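Local coordinates for putative NAD dependent dehydrogenase (Micromonospora echinospora, PDB 6NOR), which binds NAD and probably serves as an oxidoreductase in the biosynthesis of the antibiotic gentamicin, at residues A[141-146]-A[200-205]; A[170-176]-A[247-253]; A[207-212]-A[331-336]; A[192-196]-A[231-237]. All coordinates share one frame; numbering follows the deposited sequence.

Interaction 1. Residues A[141-146]-A[200-205]. With NAD (nicotinamide-adenine-dinucleotide), chain G.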
# COMPACT_ATOMS: atom_id res chain seq x y z
N HIS A 141 -2.87 -31.73 14.04
CA HIS A 141 -3.70 -31.39 12.89
C HIS A 141 -3.09 -30.25 12.08
O HIS A 141 -2.37 -29.41 12.62
CB HIS A 141 -5.12 -31.02 13.32
CG HIS A 141 -5.19 -29.75 14.12
ND1 HIS A 141 -4.96 -29.71 15.47
CD2 HIS A 141 -5.47 -28.48 13.74
CE1 HIS A 141 -5.08 -28.46 15.90
NE2 HIS A 141 -5.39 -27.70 14.87
N GLY A 142 -3.39 -30.24 10.79
CA GLY A 142 -2.73 -29.33 9.86
C GLY A 142 -3.24 -27.90 9.75
O GLY A 142 -3.40 -27.42 8.64
N GLY A 143 -3.47 -27.22 10.88
CA GLY A 143 -3.70 -25.79 10.83
C GLY A 143 -2.42 -24.97 10.75
O GLY A 143 -1.96 -24.43 11.74
N ASN A 144 -1.85 -24.87 9.56
CA ASN A 144 -0.53 -24.27 9.40
C ASN A 144 -0.43 -22.76 9.62
O ASN A 144 0.62 -22.28 10.03
CB ASN A 144 0.02 -24.59 8.00
CG ASN A 144 -0.99 -24.31 6.90
OD1 ASN A 144 -1.96 -25.03 6.77
ND2 ASN A 144 -0.78 -23.26 6.14
N PHE A 145 -1.49 -22.00 9.37
CA PHE A 145 -1.32 -20.56 9.36
C PHE A 145 -1.11 -19.97 10.75
O PHE A 145 -0.58 -18.87 10.87
CB PHE A 145 -2.50 -19.87 8.65
CG PHE A 145 -2.57 -20.19 7.19
CD1 PHE A 145 -1.63 -19.70 6.31
CD2 PHE A 145 -3.56 -21.03 6.70
CE1 PHE A 145 -1.69 -20.02 4.96
CE2 PHE A 145 -3.62 -21.35 5.36
CZ PHE A 145 -2.69 -20.85 4.49
N VAL A 146 -1.47 -20.70 11.80
CA VAL A 146 -1.19 -20.17 13.13
C VAL A 146 0.29 -20.33 13.45
O VAL A 146 0.73 -19.89 14.48
CB VAL A 146 -2.04 -20.85 14.23
CG1 VAL A 146 -3.50 -20.52 14.05
CG2 VAL A 146 -1.84 -22.37 14.23
N TRP A 200 -12.07 -23.53 7.93
CA TRP A 200 -11.26 -24.15 8.96
C TRP A 200 -10.17 -23.19 9.44
O TRP A 200 -10.03 -22.96 10.64
CB TRP A 200 -10.59 -25.45 8.46
CG TRP A 200 -9.76 -26.05 9.55
CD1 TRP A 200 -8.50 -25.67 9.94
CD2 TRP A 200 -10.14 -27.09 10.44
NE1 TRP A 200 -8.08 -26.42 10.99
CE2 TRP A 200 -9.08 -27.31 11.32
CE3 TRP A 200 -11.29 -27.88 10.56
CZ2 TRP A 200 -9.12 -28.26 12.31
CZ3 TRP A 200 -11.33 -28.83 11.53
CH2 TRP A 200 -10.25 -29.02 12.40
N HIS A 201 -9.40 -22.66 8.51
CA HIS A 201 -8.33 -21.74 8.85
C HIS A 201 -8.80 -20.45 9.43
O HIS A 201 -8.21 -19.92 10.36
CB HIS A 201 -7.51 -21.42 7.62
CG HIS A 201 -6.76 -22.59 7.10
ND1 HIS A 201 -5.80 -23.24 7.84
CD2 HIS A 201 -6.80 -23.21 5.90
CE1 HIS A 201 -5.28 -24.21 7.12
NE2 HIS A 201 -5.88 -24.22 5.94
N ALA A 202 -9.86 -19.91 8.85
CA ALA A 202 -10.33 -18.63 9.28
C ALA A 202 -10.78 -18.74 10.74
O ALA A 202 -10.45 -17.89 11.56
CB ALA A 202 -11.46 -18.14 8.38
N VAL A 203 -11.49 -19.81 11.07
CA VAL A 203 -11.99 -19.97 12.43
C VAL A 203 -10.84 -20.21 13.41
O VAL A 203 -10.83 -19.65 14.48
CB VAL A 203 -13.01 -21.10 12.53
CG1 VAL A 203 -13.34 -21.37 13.97
CG2 VAL A 203 -14.28 -20.71 11.77
N GLU A 204 -9.86 -21.01 13.02
CA GLU A 204 -8.73 -21.24 13.90
C GLU A 204 -7.96 -19.92 14.16
O GLU A 204 -7.63 -19.61 15.30
CB GLU A 204 -7.79 -22.31 13.33
CG GLU A 204 -6.72 -22.81 14.31
CD GLU A 204 -5.99 -24.08 13.85
OE1 GLU A 204 -6.08 -24.45 12.66
OE2 GLU A 204 -5.30 -24.72 14.69
N LEU A 205 -7.72 -19.14 13.10
CA LEU A 205 -7.03 -17.85 13.22
C LEU A 205 -7.79 -16.88 14.09
O LEU A 205 -7.19 -16.24 14.94
CB LEU A 205 -6.81 -17.23 11.85
CG LEU A 205 -5.72 -17.94 11.05
CD1 LEU A 205 -5.77 -17.57 9.57
CD2 LEU A 205 -4.35 -17.63 11.67
PA NAD G . -5.16 -33.97 -3.75
O1A NAD G . -6.43 -34.34 -4.56
O2A NAD G . -4.19 -33.15 -4.51
O5B NAD G . -4.45 -35.28 -3.28
C5B NAD G . -5.22 -36.29 -2.64
C4B NAD G . -4.37 -37.58 -2.74
O4B NAD G . -4.84 -38.51 -1.95
C3B NAD G . -4.48 -38.14 -4.14
O3B NAD G . -3.23 -38.44 -4.58
C2B NAD G . -5.34 -39.42 -3.98
O2B NAD G . -4.93 -40.40 -5.00
C1B NAD G . -4.99 -39.83 -2.82
N9A NAD G . -5.99 -40.64 -2.15
C8A NAD G . -7.33 -40.58 -2.21
N7A NAD G . -7.83 -41.51 -1.37
C5A NAD G . -6.80 -42.14 -0.80
C6A NAD G . -6.73 -43.17 0.10
N6A NAD G . -7.78 -43.83 0.69
N1A NAD G . -5.55 -43.61 0.52
C2A NAD G . -4.41 -43.06 0.04
N3A NAD G . -4.47 -42.06 -0.86
C4A NAD G . -5.66 -41.59 -1.28
O3 NAD G . -5.65 -33.21 -2.48
PN NAD G . -4.80 -32.25 -1.53
O1N NAD G . -3.39 -32.68 -1.31
O2N NAD G . -4.86 -30.83 -2.05
O5D NAD G . -5.54 -32.30 -0.13
C5D NAD G . -5.35 -33.39 0.75
C4D NAD G . -5.64 -32.92 2.19
O4D NAD G . -4.90 -31.91 2.55
C3D NAD G . -7.11 -32.41 2.31
O3D NAD G . -7.61 -32.81 3.45
C2D NAD G . -6.98 -30.88 2.22
O2D NAD G . -8.13 -30.24 2.91
C1D NAD G . -5.85 -30.64 2.82
N1N NAD G . -5.21 -29.45 2.34
C2N NAD G . -4.59 -28.61 3.26
C3N NAD G . -3.94 -27.44 2.85
C7N NAD G . -3.30 -26.56 3.93
O7N NAD G . -2.83 -25.52 3.65
N7N NAD G . -3.32 -27.00 5.29
C4N NAD G . -3.91 -27.07 1.52
C5N NAD G . -4.53 -27.91 0.59
C6N NAD G . -5.18 -29.11 1.01
O HOH W 1 -2.79 -25.89 13.95
O HOH W 2 -4.71 -22.58 10.33
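E204 reaches out of helix 199-209 to H141, the last residue of strand 139-141, and to G143 in the loop that follows. From CB its CG runs anti to the backbone N (chi1 -169°), and the chain stays extended, which carries the carboxylate off the helix and across to the loop. On the way CG lies 4.0 Å from V146 CG1, the side chains crossing at about a right angle, and CD stands 3.8 Å from H141 NE2. At the tip the oxygens part company. OE2 accepts a hydrogen bond from H141 NE2 at 3.0 Å, fairly straight (162°); OE2 lies near the imidazole plane, while the N-H comes to it from above the carboxylate plane. OE1 lies 3.3 Å from G143 CA, where a CB on G143 would collide with it, and takes a weak bond from W200 NE1 one helical turn back. Water 1 joins OE2 to G143 O, and water 2 bridges OE1 and H201 ND1. G142 and G143 are each the centre of an inverse gamma turn, and the bend brings this loop from the Rossmann-type domain up to the nicotinamide: N144 OD1 accepts the carboxamide N7N of NAD at 2.8 Å. Beside it F145 meets H201 in a T-shaped stack, planes at 81°, with the F145 edge over the imidazole face and CD2 3.3 Å from H201 ND1. H201 NE2 also shares a weak hydrogen bond with K116, another residue of the NAD site. L205 CD2 packs 3.8 Å from V146 CG1, while L205 CD1 lies against F145 CB.

Interaction 2. Residues A[170-176]-A[247-253]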
# COMPACT_ATOMS: atom_id res chain seq x y z
N VAL A 170 -12.62 -9.11 15.57
CA VAL A 170 -11.58 -9.80 14.85
C VAL A 170 -12.18 -10.22 13.52
O VAL A 170 -13.37 -10.52 13.44
CB VAL A 170 -11.02 -10.99 15.63
CG1 VAL A 170 -12.10 -12.03 15.91
CG2 VAL A 170 -9.87 -11.62 14.86
N ARG A 171 -11.38 -10.16 12.47
CA ARG A 171 -11.84 -10.51 11.15
C ARG A 171 -10.77 -11.26 10.39
O ARG A 171 -9.64 -10.85 10.34
CB ARG A 171 -12.25 -9.26 10.38
CG ARG A 171 -12.48 -9.51 8.91
CD ARG A 171 -13.48 -8.55 8.29
NE ARG A 171 -13.98 -9.06 7.00
CZ ARG A 171 -13.35 -8.88 5.85
NH1 ARG A 171 -12.20 -8.20 5.82
NH2 ARG A 171 -13.86 -9.37 4.74
N VAL A 172 -11.15 -12.39 9.80
CA VAL A 172 -10.28 -13.13 8.93
C VAL A 172 -10.95 -13.33 7.59
O VAL A 172 -12.04 -13.85 7.51
CB VAL A 172 -9.91 -14.51 9.48
CG1 VAL A 172 -8.95 -15.17 8.54
CG2 VAL A 172 -9.31 -14.39 10.86
N ALA A 173 -10.28 -12.89 6.53
CA ALA A 173 -10.78 -13.06 5.18
C ALA A 173 -9.89 -14.01 4.42
O ALA A 173 -8.67 -13.88 4.44
CB ALA A 173 -10.87 -11.71 4.47
N PHE A 174 -10.48 -15.00 3.77
CA PHE A 174 -9.66 -15.98 3.08
C PHE A 174 -10.31 -16.32 1.74
O PHE A 174 -11.39 -16.88 1.67
CB PHE A 174 -9.41 -17.20 3.98
CG PHE A 174 -8.33 -18.15 3.48
CD1 PHE A 174 -7.67 -17.92 2.29
CD2 PHE A 174 -7.86 -19.14 4.29
CE1 PHE A 174 -6.68 -18.75 1.86
CE2 PHE A 174 -6.84 -19.98 3.88
CZ PHE A 174 -6.25 -19.78 2.65
N ARG A 175 -9.63 -15.93 0.67
CA ARG A 175 -10.20 -16.00 -0.67
C ARG A 175 -9.27 -16.60 -1.69
O ARG A 175 -8.09 -16.27 -1.76
CB ARG A 175 -10.63 -14.63 -1.13
CG ARG A 175 -11.80 -14.10 -0.34
CD ARG A 175 -11.89 -12.62 -0.49
NE ARG A 175 -12.96 -12.05 0.30
CZ ARG A 175 -12.96 -10.80 0.71
NH1 ARG A 175 -11.94 -10.02 0.39
NH2 ARG A 175 -13.97 -10.32 1.42
N THR A 176 -9.83 -17.51 -2.48
CA THR A 176 -9.14 -18.19 -3.55
C THR A 176 -10.04 -18.27 -4.76
O THR A 176 -11.21 -17.93 -4.70
CB THR A 176 -8.74 -19.63 -3.16
OG1 THR A 176 -9.88 -20.48 -3.32
CG2 THR A 176 -8.24 -19.71 -1.75
N GLY A 247 -16.43 -11.94 15.99
CA GLY A 247 -15.55 -12.44 14.96
C GLY A 247 -16.28 -12.54 13.64
O GLY A 247 -17.48 -12.79 13.59
N GLN A 248 -15.54 -12.31 12.56
CA GLN A 248 -16.06 -12.54 11.23
C GLN A 248 -15.10 -13.44 10.45
O GLN A 248 -13.89 -13.24 10.48
CB GLN A 248 -16.23 -11.23 10.47
CG GLN A 248 -16.95 -10.14 11.20
CD GLN A 248 -16.81 -8.80 10.50
OE1 GLN A 248 -16.84 -8.72 9.27
NE2 GLN A 248 -16.62 -7.75 11.27
N CYS A 249 -15.64 -14.43 9.77
CA CYS A 249 -14.85 -15.22 8.82
C CYS A 249 -15.50 -15.10 7.46
O CYS A 249 -16.65 -15.49 7.28
CB CYS A 249 -14.77 -16.67 9.26
SG CYS A 249 -14.08 -16.80 10.90
N ASP A 250 -14.77 -14.52 6.53
CA ASP A 250 -15.23 -14.30 5.17
C ASP A 250 -14.41 -15.23 4.28
O ASP A 250 -13.21 -15.06 4.16
CB ASP A 250 -15.04 -12.82 4.81
CG ASP A 250 -15.56 -12.46 3.42
OD1 ASP A 250 -15.63 -13.32 2.52
OD2 ASP A 250 -15.86 -11.26 3.22
N VAL A 251 -15.04 -16.24 3.69
CA VAL A 251 -14.30 -17.15 2.82
C VAL A 251 -14.98 -17.32 1.47
O VAL A 251 -16.18 -17.21 1.35
CB VAL A 251 -14.12 -18.54 3.47
CG1 VAL A 251 -13.38 -18.41 4.82
CG2 VAL A 251 -15.47 -19.26 3.61
N SER A 252 -14.19 -17.58 0.45
CA SER A 252 -14.73 -17.67 -0.89
C SER A 252 -13.83 -18.48 -1.80
O SER A 252 -12.61 -18.37 -1.71
CB SER A 252 -14.92 -16.27 -1.49
OG SER A 252 -15.37 -16.36 -2.82
N TRP A 253 -14.45 -19.27 -2.66
CA TRP A 253 -13.80 -20.00 -3.73
C TRP A 253 -13.96 -19.31 -5.08
O TRP A 253 -13.50 -19.80 -6.08
CB TRP A 253 -14.37 -21.40 -3.86
CG TRP A 253 -13.85 -22.45 -2.93
CD1 TRP A 253 -12.78 -22.37 -2.07
CD2 TRP A 253 -14.39 -23.75 -2.77
NE1 TRP A 253 -12.62 -23.55 -1.41
CE2 TRP A 253 -13.60 -24.42 -1.81
CE3 TRP A 253 -15.46 -24.43 -3.36
CZ2 TRP A 253 -13.85 -25.73 -1.43
CZ3 TRP A 253 -15.71 -25.73 -2.97
CH2 TRP A 253 -14.91 -26.37 -2.02
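D250 draws two arginines of the neighbouring strand, R171 and R175, onto one carboxylate oxygen. R175 NH2 donates to D250 OD2 at 2.8 Å, approaching from well above the carboxylate plane, and R171 NH2 makes a weaker bond to the same OD2 at 3.1 Å. Both guanidinium groups stand steeply to the carboxylate, at 75° for R171 and 82° for R175. The R171 chain, extended from a CG anti to the backbone N (chi1 168°), runs alongside D250 and brushes Q248 OE1 with its CD at 3.5 Å. The same OD2 also takes Q248 NE2 of the second subunit, and R175 NH1 forms a salt bridge to E264 of that subunit, so the charged cluster belongs to a subunit interface. Beneath it the backbones pair as parallel strands in strict register, V170 with G247 through R175 with S252; the ladder of N-H to O bonds runs from Q248 N to V170 O (2.9 Å) up to T176 N to S252 O (3.0 Å). On the opposite face, F174 CB touches V251 CG1 at 4.2 Å. That face, with V172 and C249, packs under helix 199-209, while strands 260-267 and 234-241 flank the pair in the mixed sheet.

Interaction 3. Residues A[207-212]-A[331-336]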
# COMPACT_ATOMS: atom_id res chain seq x y z
N ARG A 207 -10.07 -17.45 16.62
CA ARG A 207 -9.93 -17.92 18.01
C ARG A 207 -8.60 -17.52 18.59
O ARG A 207 -8.51 -16.93 19.65
CB ARG A 207 -9.99 -19.44 18.11
CG ARG A 207 -11.31 -20.06 18.02
CD ARG A 207 -11.15 -21.57 18.26
NE ARG A 207 -11.13 -21.94 19.67
CZ ARG A 207 -10.16 -22.64 20.24
NH1 ARG A 207 -9.11 -23.01 19.53
NH2 ARG A 207 -10.22 -22.95 21.52
N TRP A 208 -7.57 -17.90 17.86
CA TRP A 208 -6.19 -17.78 18.28
C TRP A 208 -5.80 -16.34 18.48
O TRP A 208 -5.20 -15.99 19.49
CB TRP A 208 -5.30 -18.44 17.25
CG TRP A 208 -3.83 -18.29 17.46
CD1 TRP A 208 -3.10 -18.68 18.55
CD2 TRP A 208 -2.90 -17.76 16.51
NE1 TRP A 208 -1.77 -18.41 18.34
CE2 TRP A 208 -1.62 -17.85 17.09
CE3 TRP A 208 -3.02 -17.21 15.23
CZ2 TRP A 208 -0.48 -17.41 16.44
CZ3 TRP A 208 -1.88 -16.77 14.58
CH2 TRP A 208 -0.63 -16.87 15.19
N MET A 209 -6.15 -15.49 17.52
CA MET A 209 -5.81 -14.07 17.64
C MET A 209 -6.41 -13.49 18.91
O MET A 209 -5.84 -12.58 19.48
CB MET A 209 -6.26 -13.29 16.41
CG MET A 209 -5.40 -13.55 15.18
SD MET A 209 -3.67 -13.02 15.36
CE MET A 209 -3.03 -13.62 13.82
N LEU A 210 -7.53 -14.04 19.37
CA LEU A 210 -8.17 -13.50 20.57
C LEU A 210 -7.71 -14.13 21.88
O LEU A 210 -8.16 -13.71 22.95
CB LEU A 210 -9.68 -13.65 20.48
CG LEU A 210 -10.42 -12.69 19.55
CD1 LEU A 210 -11.89 -12.70 19.88
CD2 LEU A 210 -9.86 -11.30 19.68
N GLY A 211 -6.85 -15.13 21.81
CA GLY A 211 -6.39 -15.82 23.01
C GLY A 211 -7.25 -17.02 23.33
O GLY A 211 -7.44 -17.36 24.49
N LYS A 212 -7.76 -17.65 22.28
CA LYS A 212 -8.62 -18.83 22.35
C LYS A 212 -9.70 -18.79 23.44
O LYS A 212 -9.72 -19.66 24.31
CB LYS A 212 -7.77 -20.08 22.54
CG LYS A 212 -6.82 -20.33 21.40
CD LYS A 212 -5.85 -21.44 21.71
CE LYS A 212 -5.02 -21.76 20.49
NZ LYS A 212 -4.09 -22.90 20.71
N THR A 331 1.78 -26.30 21.05
CA THR A 331 1.00 -25.10 21.26
C THR A 331 -0.46 -25.31 20.89
O THR A 331 -1.36 -24.90 21.60
CB THR A 331 1.57 -23.96 20.43
OG1 THR A 331 2.96 -23.79 20.75
CG2 THR A 331 0.77 -22.67 20.65
N HIS A 332 -0.67 -25.97 19.76
CA HIS A 332 -2.00 -26.23 19.25
C HIS A 332 -2.34 -27.72 19.34
O HIS A 332 -1.65 -28.56 18.78
CB HIS A 332 -2.09 -25.68 17.84
CG HIS A 332 -1.64 -24.26 17.73
ND1 HIS A 332 -2.43 -23.20 18.11
CD2 HIS A 332 -0.46 -23.73 17.32
CE1 HIS A 332 -1.76 -22.08 17.93
NE2 HIS A 332 -0.57 -22.37 17.46
N THR A 333 -3.40 -28.02 20.07
CA THR A 333 -3.70 -29.38 20.49
C THR A 333 -5.02 -29.86 19.91
O THR A 333 -5.74 -29.08 19.29
CB THR A 333 -3.78 -29.45 22.02
OG1 THR A 333 -4.90 -28.66 22.45
CG2 THR A 333 -2.50 -28.92 22.64
N PRO A 334 -5.34 -31.15 20.10
CA PRO A 334 -6.64 -31.64 19.64
C PRO A 334 -7.85 -30.90 20.22
O PRO A 334 -8.88 -30.87 19.57
CB PRO A 334 -6.63 -33.10 20.10
CG PRO A 334 -5.18 -33.47 19.97
CD PRO A 334 -4.44 -32.27 20.45
N ASP A 335 -7.73 -30.32 21.41
CA ASP A 335 -8.78 -29.46 21.94
C ASP A 335 -9.10 -28.29 20.98
O ASP A 335 -10.25 -27.91 20.80
CB ASP A 335 -8.37 -28.91 23.30
CG ASP A 335 -8.30 -29.99 24.38
OD1 ASP A 335 -9.19 -30.86 24.41
OD2 ASP A 335 -7.34 -29.97 25.19
N ASP A 336 -8.07 -27.71 20.36
CA ASP A 336 -8.28 -26.62 19.43
C ASP A 336 -9.01 -27.12 18.19
O ASP A 336 -9.93 -26.46 17.69
CB ASP A 336 -6.95 -25.95 19.06
CG ASP A 336 -6.24 -25.35 20.27
OD1 ASP A 336 -6.78 -24.40 20.86
OD2 ASP A 336 -5.12 -25.81 20.61
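The carbonyl O of T331 lies 3.5 Å from K212 NZ. H332 follows and meets two side chains. Its CE1 edge points at the face of the W208 indole in a T-shaped stack, 3.7 Å from W208 NE1 with the planes at 74°, and its ND1 accepts K212 NZ at 3.1 Å, the lysine lying well out of the imidazole plane. T333 holds the N-cap position of helix 334-353; its amide donates to D336 OD2 at 2.9 Å, nearly straight (172°). D336 then gathers the charges. With CG beside the backbone N (chi1 -61°), its carboxylate turns back over the helix start: OD1 offers its anti lone pair to R207 NH1 at 3.0 Å, in the guanidinium plane, while OD2 offers its own anti lone pair to T333. K212, extended beyond CG, brings NZ up to both oxygens of D336, 3.1 Å from OD1, in weak bonds. With an alanine in place of this aspartate, R207 and K212 would probably be left without their shared countercharge, and the T333 amide without its side-chain acceptor. R207 and K212 bracket the end of helix 199-209, where G211 turns the chain with positive phi. The whole is a salt-bridge network joining two helix ends, one closed by a Schellman motif, the other a helix start whose N-cap amide is bound by a carboxylate folded back from its third residue.

Interaction 4. Residues A[192-196]-A[231-237]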
# COMPACT_ATOMS: atom_id res chain seq x y z
N GLY A 192 -17.85 -30.44 3.21
CA GLY A 192 -18.48 -29.20 2.81
C GLY A 192 -17.56 -28.44 1.89
O GLY A 192 -16.52 -28.95 1.50
N GLY A 193 -17.94 -27.22 1.54
CA GLY A 193 -17.19 -26.43 0.58
C GLY A 193 -16.23 -25.46 1.24
O GLY A 193 -15.55 -25.81 2.18
N ALA A 194 -16.24 -24.22 0.75
CA ALA A 194 -15.34 -23.17 1.20
C ALA A 194 -15.34 -23.00 2.70
O ALA A 194 -14.33 -22.67 3.30
CB ALA A 194 -15.70 -21.83 0.54
N LEU A 195 -16.49 -23.19 3.32
CA LEU A 195 -16.60 -23.03 4.77
C LEU A 195 -15.81 -24.11 5.50
O LEU A 195 -15.29 -23.88 6.57
CB LEU A 195 -18.06 -23.07 5.20
CG LEU A 195 -18.42 -22.30 6.45
CD1 LEU A 195 -17.82 -20.91 6.38
CD2 LEU A 195 -19.93 -22.23 6.57
N THR A 196 -15.71 -25.28 4.90
CA THR A 196 -14.90 -26.32 5.49
C THR A 196 -13.44 -26.16 5.10
O THR A 196 -12.54 -26.30 5.91
CB THR A 196 -15.39 -27.72 5.06
OG1 THR A 196 -16.75 -27.86 5.44
CG2 THR A 196 -14.55 -28.83 5.70
N VAL A 231 -21.67 -28.38 -2.86
CA VAL A 231 -21.19 -27.65 -1.69
C VAL A 231 -21.11 -26.16 -1.97
O VAL A 231 -21.12 -25.76 -3.12
CB VAL A 231 -19.81 -28.15 -1.22
CG1 VAL A 231 -19.90 -29.58 -0.74
CG2 VAL A 231 -18.75 -28.00 -2.34
N GLU A 232 -20.99 -25.36 -0.92
CA GLU A 232 -21.01 -23.90 -1.03
C GLU A 232 -19.67 -23.35 -1.54
O GLU A 232 -18.63 -23.93 -1.27
CB GLU A 232 -21.37 -23.27 0.31
CG GLU A 232 -20.22 -23.16 1.30
CD GLU A 232 -19.83 -24.48 1.95
OE1 GLU A 232 -20.50 -25.51 1.75
OE2 GLU A 232 -18.82 -24.50 2.67
N ASP A 233 -19.73 -22.22 -2.25
CA ASP A 233 -18.54 -21.51 -2.78
C ASP A 233 -18.15 -20.32 -1.92
O ASP A 233 -17.03 -19.81 -2.00
CB ASP A 233 -18.79 -20.99 -4.19
CG ASP A 233 -18.77 -22.07 -5.24
OD1 ASP A 233 -17.67 -22.57 -5.56
OD2 ASP A 233 -19.85 -22.40 -5.76
N GLN A 234 -19.10 -19.82 -1.16
CA GLN A 234 -18.82 -18.69 -0.31
C GLN A 234 -19.58 -18.80 0.97
O GLN A 234 -20.66 -19.39 1.02
CB GLN A 234 -19.15 -17.36 -0.99
CG GLN A 234 -20.53 -17.25 -1.52
CD GLN A 234 -20.86 -15.85 -2.02
OE1 GLN A 234 -21.85 -15.65 -2.72
NE2 GLN A 234 -20.05 -14.87 -1.65
N GLY A 235 -19.00 -18.24 2.02
CA GLY A 235 -19.64 -18.23 3.31
C GLY A 235 -19.13 -17.10 4.16
O GLY A 235 -17.98 -16.65 4.03
N VAL A 236 -20.00 -16.63 5.04
CA VAL A 236 -19.64 -15.66 6.04
C VAL A 236 -20.16 -16.17 7.37
O VAL A 236 -21.31 -16.53 7.50
CB VAL A 236 -20.20 -14.26 5.73
CG1 VAL A 236 -19.64 -13.25 6.70
CG2 VAL A 236 -19.86 -13.85 4.32
N VAL A 237 -19.29 -16.22 8.35
CA VAL A 237 -19.66 -16.61 9.69
C VAL A 237 -19.52 -15.43 10.64
O VAL A 237 -18.47 -14.81 10.71
CB VAL A 237 -18.77 -17.75 10.20
CG1 VAL A 237 -19.24 -18.25 11.57
CG2 VAL A 237 -18.73 -18.89 9.19
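The start of helix 194-197, with G193 at its N-cap, is met by E232 just ahead of the classic beta bulge that D233 and Q234 form opposite R223. E232 binds with its carboxylate and with its backbone carbonyl. Its CG sits between the backbone N and the carbonyl carbon (chi1 81°) and the chain bends again at chi2, which folds the carboxylate back over the helix start. There OE2 accepts L195 N at 2.8 Å through its anti lone pair, and OE1 and OE2 of E232 both take weak bonds from G193 N, each at 3.1 Å. The backbone O of E232 accepts A194 N at 3.1 Å and also lies 3.4 Å from G193 CA, possible because G193 has no side chain. With a leucine in place of this glutamate, the amides of G193 and L195 would probably lose their acceptor, and Y348 OH, which also bonds OE2, would lose a partner. The amides at the helix start are likely to favour the ionised carboxylate. Side-chain carbons close in around this polar centre: V231 CB presses on G193 N at 3.5 Å, A194 CB rests 3.5 Å from D233 O, and L195 CD1 makes an apolar contact with V237 CG2 at 3.6 Å. Strand 234-241 runs between strands 215-223 and 246-252, whose T222 and V251 both touch L195, while helix 334-353 brings Y348 onto L195 and A347 onto V237.

Interactions 1, 2 and 4 are buried, whereas interaction 3 is partly open to solvent. Helix 199-209 runs through both interactions 1 and 3, its earlier turns facing the nicotinamide site and its end meeting the start of helix 334-353; V146 joins the two by packing on W208 and H332. The same helix also covers the sheet of interaction 2, where A202 meets C249 and V172. Interaction 4 shares that sheet: C249 O faces V237 N, and the W253 ring lies against G193 and A194. The chemistry shifts with place: waters and aromatic rings beside NAD, arginines and aspartate toward the second subunit, a salt-bridge network at the helix ends, and a carboxylate on backbone amides in interaction 4.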